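Local coordinates for conserved Archaeal protein (Sulfolobus acidocaldarius, PDB 4OPC) that reduces the double bonds of the geranylgeranyl chains of archaeal membrane lipid precursors, using a bound FAD, to give saturated phytanyl lipids, at residues T86-N91 and I372-L377; P126-G131 and S166-E171; R188-T193 and K261-G266; K194-D199 and G223-N228; L276-W281 and G329-N334. All coordinates share one frame; numbering follows the deposited sequence.

Contact 1: residues T86-N91 and I372-L377; sequences TVWTVN and IKEEDL
Glu374 reaches from the first turn of its helix to the backbone of Thr89, and each step of its side chain meets something. Glu374 CB lies 3.7 Å from Thr89 O and touches Val90 CG1. CG stands beside the backbone N (chi1 -71°) and rests 3.7 Å from Trp88 CB, against the root of the indole. At the tip, Thr89 N donates a hydrogen bond of 2.8 Å to Glu374 OE2, with an N-H...O angle of 162°, meeting the oxygen on its anti side but well out of the carboxylate plane. A glutamate suits the place because its methylenes pack on the tryptophan while its carboxylate accepts a strand N-H. An alanine here would probably leave Thr89 N without this acceptor and open a gap beside Trp88 CB. Farther out, Trp88 CH2 lies 3.7 Å from Ile372 CG1, and Leu377 CD2 sits at the ring edge, in its plane, 3.9 Å from Trp88 CE3. Leu377 lines the lipid pocket, touching the bound phosphatidylglycerol. Strand 87-97 pairs with strand 70-80, where Lys78 binds Thr89 OG1 and Leu79 touches Leu377; helix 388-397 packs on Ile372, and the contact sets helix 374-383 against an inner strand of the large sheet.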
# COMPACT_ATOMS: atom_id res chain seq x y z
N THR A 86 -23.27 2.24 -15.31
CA THR A 86 -22.26 1.49 -16.02
C THR A 86 -21.37 0.73 -15.04
O THR A 86 -20.78 1.33 -14.13
CB THR A 86 -21.38 2.39 -16.91
OG1 THR A 86 -22.20 3.19 -17.76
CG2 THR A 86 -20.45 1.54 -17.75
N VAL A 87 -21.28 -0.58 -15.22
CA VAL A 87 -20.42 -1.43 -14.41
C VAL A 87 -19.37 -2.08 -15.30
O VAL A 87 -19.71 -2.75 -16.27
CB VAL A 87 -21.22 -2.53 -13.69
CG1 VAL A 87 -20.29 -3.44 -12.91
CG2 VAL A 87 -22.24 -1.91 -12.76
N TRP A 88 -18.11 -1.85 -14.98
CA TRP A 88 -17.00 -2.51 -15.65
C TRP A 88 -16.57 -3.73 -14.85
O TRP A 88 -16.38 -3.66 -13.63
CB TRP A 88 -15.82 -1.55 -15.82
CG TRP A 88 -15.99 -0.53 -16.91
CD1 TRP A 88 -17.07 -0.37 -17.75
CD2 TRP A 88 -15.05 0.49 -17.28
NE1 TRP A 88 -16.84 0.67 -18.62
CE2 TRP A 88 -15.61 1.21 -18.35
CE3 TRP A 88 -13.78 0.85 -16.81
CZ2 TRP A 88 -14.96 2.29 -18.95
CZ3 TRP A 88 -13.13 1.91 -17.42
CH2 TRP A 88 -13.72 2.62 -18.47
N THR A 89 -16.41 -4.86 -15.52
CA THR A 89 -15.97 -6.07 -14.85
C THR A 89 -14.52 -6.39 -15.21
O THR A 89 -14.19 -6.52 -16.40
CB THR A 89 -16.85 -7.27 -15.21
OG1 THR A 89 -18.20 -6.99 -14.81
CG2 THR A 89 -16.37 -8.52 -14.49
N VAL A 90 -13.66 -6.50 -14.21
CA VAL A 90 -12.31 -6.97 -14.43
C VAL A 90 -12.06 -8.26 -13.65
O VAL A 90 -12.26 -8.31 -12.44
CB VAL A 90 -11.24 -5.89 -14.11
CG1 VAL A 90 -11.41 -4.70 -15.05
CG2 VAL A 90 -11.33 -5.43 -12.67
N ASN A 91 -11.66 -9.31 -14.36
CA ASN A 91 -11.47 -10.61 -13.74
C ASN A 91 -10.05 -10.80 -13.23
O ASN A 91 -9.10 -10.29 -13.82
CB ASN A 91 -11.84 -11.72 -14.72
CG ASN A 91 -13.31 -11.72 -15.08
OD1 ASN A 91 -14.17 -11.70 -14.21
ND2 ASN A 91 -13.60 -11.72 -16.37
N ILE A 372 -12.12 3.88 -22.46
CA ILE A 372 -11.12 2.83 -22.58
C ILE A 372 -11.80 1.50 -22.30
O ILE A 372 -12.92 1.48 -21.78
CB ILE A 372 -9.93 3.01 -21.61
CG1 ILE A 372 -10.38 2.89 -20.15
CG2 ILE A 372 -9.23 4.35 -21.85
CD1 ILE A 372 -9.22 2.91 -19.17
N LYS A 373 -11.16 0.41 -22.67
CA LYS A 373 -11.71 -0.91 -22.40
C LYS A 373 -11.43 -1.32 -20.96
O LYS A 373 -10.53 -0.78 -20.31
CB LYS A 373 -11.13 -1.94 -23.37
CG LYS A 373 -11.42 -1.65 -24.84
CD LYS A 373 -10.78 -2.71 -25.72
CE LYS A 373 -11.09 -2.46 -27.19
NZ LYS A 373 -10.37 -3.43 -28.07
N GLU A 374 -12.21 -2.27 -20.45
CA GLU A 374 -11.96 -2.85 -19.13
C GLU A 374 -10.54 -3.38 -19.05
O GLU A 374 -9.85 -3.19 -18.04
CB GLU A 374 -12.97 -3.97 -18.85
CG GLU A 374 -14.39 -3.47 -18.61
CD GLU A 374 -15.44 -4.45 -19.07
OE1 GLU A 374 -15.30 -4.99 -20.19
OE2 GLU A 374 -16.42 -4.67 -18.33
N GLU A 375 -10.09 -4.02 -20.12
CA GLU A 375 -8.74 -4.57 -20.18
C GLU A 375 -7.68 -3.47 -20.16
O GLU A 375 -6.57 -3.69 -19.66
CB GLU A 375 -8.56 -5.47 -21.41
CG GLU A 375 -9.13 -4.92 -22.70
CD GLU A 375 -10.49 -5.50 -23.03
OE1 GLU A 375 -10.58 -6.27 -24.01
OE2 GLU A 375 -11.47 -5.20 -22.30
N ASP A 376 -8.01 -2.29 -20.69
CA ASP A 376 -7.09 -1.16 -20.66
C ASP A 376 -6.91 -0.66 -19.23
O ASP A 376 -5.81 -0.29 -18.82
CB ASP A 376 -7.59 -0.01 -21.54
CG ASP A 376 -7.69 -0.38 -23.00
OD1 ASP A 376 -6.88 -1.21 -23.48
OD2 ASP A 376 -8.58 0.18 -23.69
N LEU A 377 -8.01 -0.63 -18.48
CA LEU A 377 -7.93 -0.20 -17.09
C LEU A 377 -7.05 -1.15 -16.29
O LEU A 377 -6.25 -0.72 -15.45
CB LEU A 377 -9.33 -0.11 -16.48
CG LEU A 377 -9.37 0.31 -15.01
CD1 LEU A 377 -8.79 1.71 -14.83
CD2 LEU A 377 -10.79 0.24 -14.46

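Contact 2: residues P126-G131 and S166-E171; sequences PIFEDG and SKLPPE
Leu168 pushes one methyl between Pro126 and Phe128, the two residues of strand 121-129 whose side chains start out toward the loop. Its CD2 is the bump: it lies 3.6 Å from Pro126 CB and 3.8 Å from Phe128 CD1, filling the dip between pyrrolidine and phenyl. Two flanking contacts complete the fit. Lys167 CB presses on Pro126 CD at 3.7 Å, its chain crossing the proline at about a right angle before leading away to the carbonyl of Met124. Pro169 meets Phe128 tip to tip, with CG 3.7 Å from Phe128 CE2. Its CD forms a CH-pi contact over the phenyl face, 4.2 Å from the ring centroid and displaced toward the rim. Phe128 CG, anti to the backbone N (chi1 -174°), carries the ring out toward the loop. Prolines suit both sides, being rigid, apolar and compact, and no hydrogen bond crosses the contact. It lies at the surface, where the loop between strands 153-156 and 183-193 packs on edge strand 121-129; Val133 of the adjoining strand 132-140 also touches Leu168 and Phe128.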
# COMPACT_ATOMS: atom_id res chain seq x y z
N PRO A 126 15.74 5.38 17.78
CA PRO A 126 16.88 4.79 17.08
C PRO A 126 18.17 4.91 17.87
O PRO A 126 18.37 5.85 18.65
CB PRO A 126 17.01 5.64 15.81
CG PRO A 126 15.66 6.27 15.64
CD PRO A 126 15.16 6.52 17.03
N ILE A 127 19.04 3.93 17.69
CA ILE A 127 20.44 4.12 18.01
C ILE A 127 21.06 4.60 16.71
O ILE A 127 21.00 3.90 15.70
CB ILE A 127 21.12 2.81 18.46
CG1 ILE A 127 20.40 2.22 19.67
CG2 ILE A 127 22.60 3.06 18.77
CD1 ILE A 127 20.84 0.83 20.00
N PHE A 128 21.62 5.80 16.73
CA PHE A 128 22.17 6.39 15.51
C PHE A 128 23.54 6.96 15.83
O PHE A 128 23.67 7.85 16.68
CB PHE A 128 21.26 7.50 14.99
CG PHE A 128 21.68 8.05 13.66
CD1 PHE A 128 21.44 7.34 12.50
CD2 PHE A 128 22.32 9.28 13.58
CE1 PHE A 128 21.84 7.84 11.27
CE2 PHE A 128 22.72 9.78 12.35
CZ PHE A 128 22.47 9.06 11.20
N GLU A 129 24.57 6.43 15.19
CA GLU A 129 25.92 6.82 15.52
C GLU A 129 26.79 6.77 14.28
O GLU A 129 26.66 5.87 13.45
CB GLU A 129 26.46 5.95 16.67
CG GLU A 129 27.63 5.06 16.35
CD GLU A 129 27.84 3.99 17.42
OE1 GLU A 129 26.95 3.84 18.30
OE2 GLU A 129 28.88 3.30 17.39
N ASP A 130 27.66 7.77 14.13
CA ASP A 130 28.56 7.87 12.99
C ASP A 130 27.82 7.69 11.65
O ASP A 130 28.33 7.04 10.73
CB ASP A 130 29.70 6.86 13.12
CG ASP A 130 30.56 7.12 14.34
OD1 ASP A 130 30.68 8.29 14.74
OD2 ASP A 130 31.12 6.15 14.89
N GLY A 131 26.62 8.26 11.56
CA GLY A 131 25.88 8.26 10.31
C GLY A 131 25.08 6.99 10.03
O GLY A 131 24.45 6.89 8.98
N SER A 166 10.95 8.50 11.54
CA SER A 166 10.65 9.92 11.74
C SER A 166 11.48 10.52 12.87
O SER A 166 11.50 11.74 13.05
CB SER A 166 9.17 10.14 12.03
OG SER A 166 8.79 9.50 13.24
N LYS A 167 12.17 9.67 13.63
CA LYS A 167 12.99 10.12 14.76
C LYS A 167 14.46 10.24 14.40
O LYS A 167 15.28 10.57 15.26
CB LYS A 167 12.78 9.20 15.97
CG LYS A 167 11.35 9.28 16.50
CD LYS A 167 11.14 8.45 17.75
CE LYS A 167 9.69 8.51 18.18
NZ LYS A 167 9.46 7.84 19.50
N LEU A 168 14.79 9.97 13.14
CA LEU A 168 16.15 10.12 12.66
C LEU A 168 16.39 11.58 12.23
O LEU A 168 15.44 12.34 12.06
CB LEU A 168 16.39 9.15 11.50
CG LEU A 168 16.39 7.68 11.91
CD1 LEU A 168 16.36 6.79 10.67
CD2 LEU A 168 17.61 7.39 12.76
N PRO A 169 17.67 11.98 12.06
CA PRO A 169 17.97 13.36 11.67
C PRO A 169 17.25 13.74 10.38
O PRO A 169 17.29 12.98 9.42
CB PRO A 169 19.48 13.33 11.45
CG PRO A 169 19.95 12.29 12.41
CD PRO A 169 18.89 11.23 12.39
N PRO A 170 16.60 14.92 10.36
CA PRO A 170 15.70 15.28 9.26
C PRO A 170 16.39 15.47 7.91
O PRO A 170 15.73 15.39 6.88
CB PRO A 170 15.06 16.59 9.74
CG PRO A 170 16.02 17.14 10.72
CD PRO A 170 16.62 15.95 11.41
N GLU A 171 17.70 15.70 7.92
CA GLU A 171 18.43 15.88 6.67
C GLU A 171 18.59 14.58 5.87
O GLU A 171 18.89 14.62 4.67
CB GLU A 171 19.79 16.53 6.91
CG GLU A 171 20.81 15.67 7.64
CD GLU A 171 20.73 15.80 9.15
OE1 GLU A 171 19.70 16.30 9.67
OE2 GLU A 171 21.71 15.41 9.83

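Contact 3: residues R188-T193 and K261-G266; sequences REVLLT and KLLVKG
Val190 and Val264 meet through CG2 and CG1, 3.5 Å apart, on one face of an antiparallel strand pair. Leu192 CD2 touches Leu263 CD1 at 3.7 Å, and on the other face Leu191 CD2 packs on Leu262 CB. Branched apolar residues suit these places, spreading methyls across the gap. Leu263 N donates to Val190 O at 2.8 Å and Val190 N to Val264 O, so Leu263 and Val264 form a classic beta bulge opposite Val190. Toward the polar edge, Glu189 lies alongside Lys265, their charged ends beyond salt-bridge range; Tyr187 and Tyr246 bind the carboxylate. Arg188 closes the far end: Val264 CG1 sits over the centre of its guanidinium, 3.5 Å from CZ, while NH1 donates to water 1 (2.9 Å), which gives a weak bond to Lys265 O. An alanine here would probably leave Val264 CG1 without its flat cover and the water without this donor. The Arg188 side chain comes within about 4 Å of the bound flavin cofactor, nearest atoms, which would probably feel the guanidinium charge.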
# COMPACT_ATOMS: atom_id res chain seq x y z
N ARG A 188 -13.86 1.29 7.51
CA ARG A 188 -14.70 0.17 7.11
C ARG A 188 -15.36 -0.52 8.29
O ARG A 188 -14.88 -0.44 9.43
CB ARG A 188 -13.88 -0.87 6.32
CG ARG A 188 -12.80 -1.62 7.12
CD ARG A 188 -13.37 -2.87 7.84
NE ARG A 188 -12.36 -3.67 8.52
CZ ARG A 188 -11.87 -3.39 9.72
NH1 ARG A 188 -12.27 -2.31 10.37
NH2 ARG A 188 -10.97 -4.20 10.29
N GLU A 189 -16.45 -1.22 7.99
CA GLU A 189 -17.08 -2.13 8.94
C GLU A 189 -17.26 -3.50 8.30
O GLU A 189 -17.32 -3.61 7.07
CB GLU A 189 -18.43 -1.58 9.42
CG GLU A 189 -18.32 -0.18 9.97
CD GLU A 189 -19.61 0.39 10.50
OE1 GLU A 189 -20.70 -0.11 10.12
OE2 GLU A 189 -19.53 1.34 11.30
N VAL A 190 -17.30 -4.54 9.11
CA VAL A 190 -17.71 -5.85 8.62
C VAL A 190 -19.07 -6.16 9.23
O VAL A 190 -19.23 -6.13 10.45
CB VAL A 190 -16.69 -6.95 8.94
CG1 VAL A 190 -17.26 -8.32 8.59
CG2 VAL A 190 -15.41 -6.71 8.17
N LEU A 191 -20.05 -6.44 8.37
CA LEU A 191 -21.42 -6.66 8.79
C LEU A 191 -22.01 -7.92 8.16
O LEU A 191 -21.62 -8.31 7.06
CB LEU A 191 -22.29 -5.46 8.39
CG LEU A 191 -21.93 -4.13 9.04
CD1 LEU A 191 -21.92 -3.03 8.00
CD2 LEU A 191 -22.92 -3.80 10.15
N LEU A 192 -22.96 -8.54 8.86
CA LEU A 192 -23.77 -9.59 8.27
C LEU A 192 -24.85 -8.97 7.39
O LEU A 192 -25.25 -7.83 7.60
CB LEU A 192 -24.43 -10.43 9.37
CG LEU A 192 -23.46 -11.06 10.37
CD1 LEU A 192 -24.18 -11.97 11.36
CD2 LEU A 192 -22.37 -11.83 9.63
N THR A 193 -25.30 -9.71 6.38
CA THR A 193 -26.35 -9.23 5.47
C THR A 193 -27.65 -10.01 5.64
O THR A 193 -27.63 -11.17 6.07
CB THR A 193 -25.91 -9.30 4.00
OG1 THR A 193 -25.75 -10.68 3.62
CG2 THR A 193 -24.59 -8.57 3.80
N LYS A 261 -25.71 -6.27 13.56
CA LYS A 261 -24.77 -7.39 13.57
C LYS A 261 -23.42 -7.03 12.96
O LYS A 261 -23.01 -7.52 11.91
CB LYS A 261 -25.38 -8.63 12.92
CG LYS A 261 -26.63 -9.14 13.64
CD LYS A 261 -26.40 -9.24 15.15
CE LYS A 261 -27.61 -9.80 15.89
NZ LYS A 261 -28.81 -8.93 15.82
N LEU A 262 -22.74 -6.15 13.67
CA LEU A 262 -21.42 -5.70 13.26
C LEU A 262 -20.32 -6.58 13.90
O LEU A 262 -20.38 -6.91 15.09
CB LEU A 262 -21.28 -4.24 13.67
CG LEU A 262 -20.00 -3.50 13.29
CD1 LEU A 262 -20.34 -2.05 12.97
CD2 LEU A 262 -19.00 -3.58 14.42
N LEU A 263 -19.32 -6.97 13.11
CA LEU A 263 -18.22 -7.80 13.60
C LEU A 263 -16.95 -6.99 13.90
O LEU A 263 -16.17 -7.37 14.78
CB LEU A 263 -17.88 -8.94 12.63
CG LEU A 263 -18.82 -10.15 12.50
CD1 LEU A 263 -19.98 -9.86 11.59
CD2 LEU A 263 -18.04 -11.36 11.99
N VAL A 264 -16.74 -5.91 13.17
CA VAL A 264 -15.57 -5.06 13.37
C VAL A 264 -15.82 -3.69 12.74
O VAL A 264 -16.60 -3.56 11.81
CB VAL A 264 -14.30 -5.71 12.76
CG1 VAL A 264 -14.23 -5.47 11.27
CG2 VAL A 264 -13.03 -5.19 13.44
N LYS A 265 -15.15 -2.66 13.26
CA LYS A 265 -15.26 -1.32 12.71
C LYS A 265 -14.00 -0.51 13.01
O LYS A 265 -13.37 -0.67 14.07
CB LYS A 265 -16.49 -0.61 13.28
CG LYS A 265 -16.42 -0.44 14.78
CD LYS A 265 -17.75 0.00 15.38
CE LYS A 265 -18.17 1.37 14.86
NZ LYS A 265 -19.33 1.89 15.64
N GLY A 266 -13.61 0.35 12.07
CA GLY A 266 -12.44 1.17 12.29
C GLY A 266 -11.86 1.74 11.02
O GLY A 266 -12.15 1.27 9.93
O HOH W 1 -11.05 -2.12 12.96

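Contact 4: residues K194-D199 and G223-N228; sequences KEDIED and GKNKVN
Asp196 and Ile197 carry this contact, gripping the turn that leads into strand 226-234. Before them, Glu195 brings only its carbonyl near, its O and Asn225 OD1 being two acceptors that merely lie close. Asp196 then turns its carboxylate to Asn225: Asn225 ND2 donates to Asp196 OD1 at 3.3 Å, a long bond with an N-H...O angle of 143°. The donor approaches on the anti side of the oxygen and out of the carboxylate plane, and the two flat groups stand 71° apart. Aspartate suits this exposed place because its short arm can accept a hydrogen bond from the amide, and its charge is probably eased further by Lys224, whose NZ lies 4.5 Å from Asp196 OD2, beyond a salt bridge. At Ile197 the backbone takes over, Ile197 N donating to Lys224 O at 2.9 Å. The side chain then runs in over the turn. Ile197 CG1 is anti to the carbonyl carbon (chi1 -62°) and passes 3.3 Å from Lys224 O, while Ile197 CD1 ends among Gly223 O, Lys226 O and Val227 CB, the last at 4.2 Å. A long, branched apolar residue suits this buried spot. Tyr219 and Pro221 of strand 216-221 also touch Ile197, which fastens the loop between strands 183-193 and 202-206 to the turn between strands 216-221 and 226-234 in the large sheet.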
# COMPACT_ATOMS: atom_id res chain seq x y z
N LYS A 194 -28.76 -9.38 5.29
CA LYS A 194 -30.09 -9.98 5.46
C LYS A 194 -30.48 -10.81 4.25
O LYS A 194 -31.33 -11.69 4.33
CB LYS A 194 -31.14 -8.90 5.68
CG LYS A 194 -30.79 -7.85 6.71
CD LYS A 194 -31.92 -6.84 6.83
CE LYS A 194 -31.47 -5.53 7.45
NZ LYS A 194 -32.58 -4.53 7.48
N GLU A 195 -29.85 -10.50 3.12
CA GLU A 195 -30.13 -11.17 1.87
C GLU A 195 -28.81 -11.72 1.33
O GLU A 195 -27.75 -11.11 1.54
CB GLU A 195 -30.74 -10.18 0.88
CG GLU A 195 -31.72 -10.78 -0.11
CD GLU A 195 -32.61 -9.73 -0.76
OE1 GLU A 195 -32.73 -8.62 -0.19
OE2 GLU A 195 -33.19 -10.01 -1.83
N ASP A 196 -28.87 -12.86 0.65
CA ASP A 196 -27.69 -13.45 0.02
C ASP A 196 -27.01 -12.44 -0.88
O ASP A 196 -27.67 -11.68 -1.59
CB ASP A 196 -28.05 -14.69 -0.80
CG ASP A 196 -28.46 -15.87 0.06
OD1 ASP A 196 -28.19 -15.84 1.28
OD2 ASP A 196 -29.04 -16.82 -0.48
N ILE A 197 -25.69 -12.42 -0.84
CA ILE A 197 -24.94 -11.50 -1.66
C ILE A 197 -24.85 -12.00 -3.10
O ILE A 197 -24.37 -13.10 -3.35
CB ILE A 197 -23.54 -11.30 -1.07
CG1 ILE A 197 -23.66 -10.69 0.33
CG2 ILE A 197 -22.70 -10.42 -1.98
CD1 ILE A 197 -22.33 -10.53 1.08
N GLU A 198 -25.33 -11.17 -4.03
CA GLU A 198 -25.26 -11.48 -5.45
C GLU A 198 -23.81 -11.47 -5.92
O GLU A 198 -23.06 -10.54 -5.61
CB GLU A 198 -26.06 -10.46 -6.26
CG GLU A 198 -27.57 -10.64 -6.17
CD GLU A 198 -28.06 -11.85 -6.96
OE1 GLU A 198 -28.17 -11.74 -8.20
OE2 GLU A 198 -28.33 -12.89 -6.33
N ASP A 199 -23.43 -12.51 -6.67
CA ASP A 199 -22.08 -12.62 -7.21
C ASP A 199 -21.05 -12.37 -6.12
O ASP A 199 -20.19 -11.49 -6.23
CB ASP A 199 -21.88 -11.64 -8.36
CG ASP A 199 -22.77 -11.95 -9.55
OD1 ASP A 199 -22.93 -13.14 -9.86
OD2 ASP A 199 -23.31 -11.00 -10.15
N GLY A 223 -18.19 -13.67 2.33
CA GLY A 223 -19.00 -14.87 2.37
C GLY A 223 -20.30 -14.56 1.66
O GLY A 223 -20.44 -13.51 1.03
N LYS A 224 -21.26 -15.47 1.77
CA LYS A 224 -22.55 -15.30 1.12
C LYS A 224 -23.41 -14.29 1.87
O LYS A 224 -24.36 -13.74 1.31
CB LYS A 224 -23.28 -16.64 1.04
CG LYS A 224 -22.63 -17.67 0.13
CD LYS A 224 -23.12 -17.51 -1.30
CE LYS A 224 -24.63 -17.68 -1.37
NZ LYS A 224 -25.17 -17.28 -2.70
N ASN A 225 -23.09 -14.05 3.14
CA ASN A 225 -23.90 -13.21 4.01
C ASN A 225 -23.07 -12.34 4.94
O ASN A 225 -23.50 -11.99 6.03
CB ASN A 225 -24.87 -14.07 4.84
CG ASN A 225 -26.01 -14.64 4.01
OD1 ASN A 225 -27.04 -14.00 3.82
ND2 ASN A 225 -25.81 -15.86 3.51
N LYS A 226 -21.86 -11.97 4.50
CA LYS A 226 -20.97 -11.16 5.31
C LYS A 226 -20.14 -10.29 4.39
O LYS A 226 -19.66 -10.75 3.36
CB LYS A 226 -20.07 -12.04 6.18
CG LYS A 226 -19.10 -11.26 7.06
CD LYS A 226 -18.47 -12.11 8.17
CE LYS A 226 -17.78 -13.34 7.63
NZ LYS A 226 -17.27 -14.22 8.73
N VAL A 227 -20.00 -9.02 4.75
CA VAL A 227 -19.34 -8.07 3.86
C VAL A 227 -18.48 -7.06 4.61
O VAL A 227 -18.83 -6.62 5.70
CB VAL A 227 -20.39 -7.34 2.95
CG1 VAL A 227 -21.35 -6.49 3.78
CG2 VAL A 227 -19.70 -6.49 1.88
N ASN A 228 -17.34 -6.74 4.01
CA ASN A 228 -16.48 -5.64 4.43
C ASN A 228 -16.84 -4.44 3.55
O ASN A 228 -16.62 -4.45 2.33
CB ASN A 228 -15.00 -6.08 4.27
CG ASN A 228 -13.99 -5.03 4.71
OD1 ASN A 228 -14.08 -3.86 4.33
ND2 ASN A 228 -12.99 -5.46 5.48

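Contact 5: residues L276-W281 and G329-N334; sequences LYTMAW and GLWDMN
Asn334 turns its amide on the chain at Thr278 and Met279 and uses both ends of it. Its CG stands beside the backbone N (chi1 -72°), and Asn334 OD1 accepts Met279 N at 2.8 Å, on a lone pair in the carbonyl plane and almost straight at 174°. Asn334 ND2 donates to Thr278 OG1 at 3.0 Å. The two bonds fix the flip of the amide, a task suited to asparagine, which offers donor and acceptor together. The same Asn334 ND2 lies 3.3 Å above the plane of the Trp331 ring, offset toward its rim. Thr278 OG1, anti to its backbone N (chi1 178°), donates a hydrogen bond to Ala280 O at 2.7 Å. This hydroxyl lies 3.3 Å from Trp331 CZ3. Met279 bends at its last torsion, and its CE meets Met333 CE at 3.6 Å. Ala280 is small enough to let Leu330 O approach its CB to 3.6 Å. This buried contact sets helix 332-357 against edge strand 280-281, the antiparallel member of the otherwise parallel, Rossmann-type sheet of the FAD-binding fold.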
# COMPACT_ATOMS: atom_id res chain seq x y z
N LEU A 276 8.85 5.85 -1.08
CA LEU A 276 9.95 6.68 -0.58
C LEU A 276 11.04 6.74 -1.64
O LEU A 276 11.39 5.71 -2.22
CB LEU A 276 10.57 6.01 0.65
CG LEU A 276 10.17 6.33 2.09
CD1 LEU A 276 11.25 5.75 3.01
CD2 LEU A 276 9.97 7.80 2.35
N TYR A 277 11.57 7.93 -1.91
CA TYR A 277 12.57 8.09 -2.96
C TYR A 277 13.75 7.14 -2.78
O TYR A 277 14.24 6.57 -3.76
CB TYR A 277 13.04 9.53 -3.05
CG TYR A 277 12.07 10.43 -3.77
CD1 TYR A 277 11.59 10.10 -5.03
CD2 TYR A 277 11.62 11.61 -3.19
CE1 TYR A 277 10.71 10.93 -5.70
CE2 TYR A 277 10.73 12.44 -3.86
CZ TYR A 277 10.28 12.08 -5.10
OH TYR A 277 9.40 12.90 -5.78
N THR A 278 14.19 6.97 -1.53
CA THR A 278 15.01 5.81 -1.19
C THR A 278 14.40 5.06 -0.02
O THR A 278 13.98 5.67 0.97
CB THR A 278 16.49 6.14 -0.91
OG1 THR A 278 17.16 4.93 -0.56
CG2 THR A 278 16.64 7.14 0.23
N MET A 279 14.37 3.74 -0.14
CA MET A 279 13.89 2.86 0.91
C MET A 279 15.07 2.25 1.66
O MET A 279 14.89 1.38 2.51
CB MET A 279 13.00 1.76 0.32
CG MET A 279 11.74 2.35 -0.34
SD MET A 279 10.87 1.17 -1.41
CE MET A 279 9.91 0.27 -0.21
N ALA A 280 16.28 2.74 1.37
CA ALA A 280 17.50 2.24 2.02
C ALA A 280 18.39 3.40 2.44
O ALA A 280 18.55 4.37 1.70
CB ALA A 280 18.27 1.32 1.07
N TRP A 281 19.01 3.27 3.61
CA TRP A 281 20.07 4.18 4.01
C TRP A 281 21.04 3.38 4.89
O TRP A 281 20.94 2.16 4.98
CB TRP A 281 19.47 5.38 4.74
CG TRP A 281 20.38 6.54 4.81
CD1 TRP A 281 20.98 7.05 5.93
CD2 TRP A 281 20.83 7.34 3.72
NE1 TRP A 281 21.77 8.12 5.61
CE2 TRP A 281 21.70 8.32 4.25
CE3 TRP A 281 20.59 7.32 2.35
CZ2 TRP A 281 22.32 9.28 3.46
CZ3 TRP A 281 21.21 8.28 1.55
CH2 TRP A 281 22.07 9.24 2.11
N GLY A 329 25.45 -0.39 0.20
CA GLY A 329 25.40 -1.81 0.48
C GLY A 329 24.00 -2.39 0.49
O GLY A 329 23.82 -3.58 0.23
N LEU A 330 23.02 -1.55 0.79
CA LEU A 330 21.63 -1.97 0.88
C LEU A 330 20.81 -1.49 -0.33
O LEU A 330 19.61 -1.72 -0.39
CB LEU A 330 21.02 -1.43 2.18
CG LEU A 330 21.58 -2.06 3.46
CD1 LEU A 330 21.14 -1.28 4.67
CD2 LEU A 330 21.16 -3.51 3.59
N TRP A 331 21.48 -0.86 -1.28
CA TRP A 331 20.81 -0.16 -2.39
C TRP A 331 19.98 -1.08 -3.28
O TRP A 331 19.04 -0.62 -3.94
CB TRP A 331 21.85 0.58 -3.23
CG TRP A 331 21.30 1.77 -3.97
CD1 TRP A 331 21.15 1.89 -5.32
CD2 TRP A 331 20.82 2.99 -3.40
NE1 TRP A 331 20.62 3.12 -5.62
CE2 TRP A 331 20.42 3.82 -4.46
CE3 TRP A 331 20.72 3.48 -2.09
CZ2 TRP A 331 19.89 5.10 -4.25
CZ3 TRP A 331 20.21 4.75 -1.88
CH2 TRP A 331 19.80 5.54 -2.96
N ASP A 332 20.30 -2.37 -3.29
CA ASP A 332 19.53 -3.34 -4.07
C ASP A 332 18.07 -3.37 -3.64
O ASP A 332 17.21 -3.80 -4.40
CB ASP A 332 20.12 -4.74 -3.95
CG ASP A 332 21.32 -4.95 -4.86
OD1 ASP A 332 21.53 -4.12 -5.77
OD2 ASP A 332 22.03 -5.95 -4.66
N MET A 333 17.80 -2.92 -2.42
CA MET A 333 16.42 -2.80 -1.96
C MET A 333 15.64 -1.94 -2.94
O MET A 333 14.54 -2.30 -3.38
CB MET A 333 16.36 -2.15 -0.57
CG MET A 333 14.96 -1.74 -0.14
SD MET A 333 13.89 -3.18 0.07
CE MET A 333 12.28 -2.42 0.07
N ASN A 334 16.23 -0.80 -3.29
CA ASN A 334 15.59 0.14 -4.21
C ASN A 334 15.47 -0.44 -5.60
O ASN A 334 14.42 -0.36 -6.22
CB ASN A 334 16.40 1.43 -4.29
CG ASN A 334 16.29 2.26 -3.04
OD1 ASN A 334 15.21 2.42 -2.49
ND2 ASN A 334 17.41 2.80 -2.59
O HOH W 2 12.50 3.23 -3.62

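How the contacts relate
Strand 87-97 opens the widest loop, and the other four contacts all fall within its span. Contact 2 closes first, bringing the stretch after strand 153-156 back to the edge of the four-strand sheet. Contact 3 joins strand 183-193 to 261-271 at the edge of the large sheet. Contact 4 lies within contact 3's loop, ties the loop after strand 183-193 to the turn before 226-234, and touches contact 3, Val227 N probably bonding to Leu191 O. Contact 5 follows in series, tying helix 332-357 to the edge of the Rossmann-type sheet, on the same side of the chain's centre as contact 2. Only then does 372-377 close contact 1, which shares the large sheet with contacts 3 and 4.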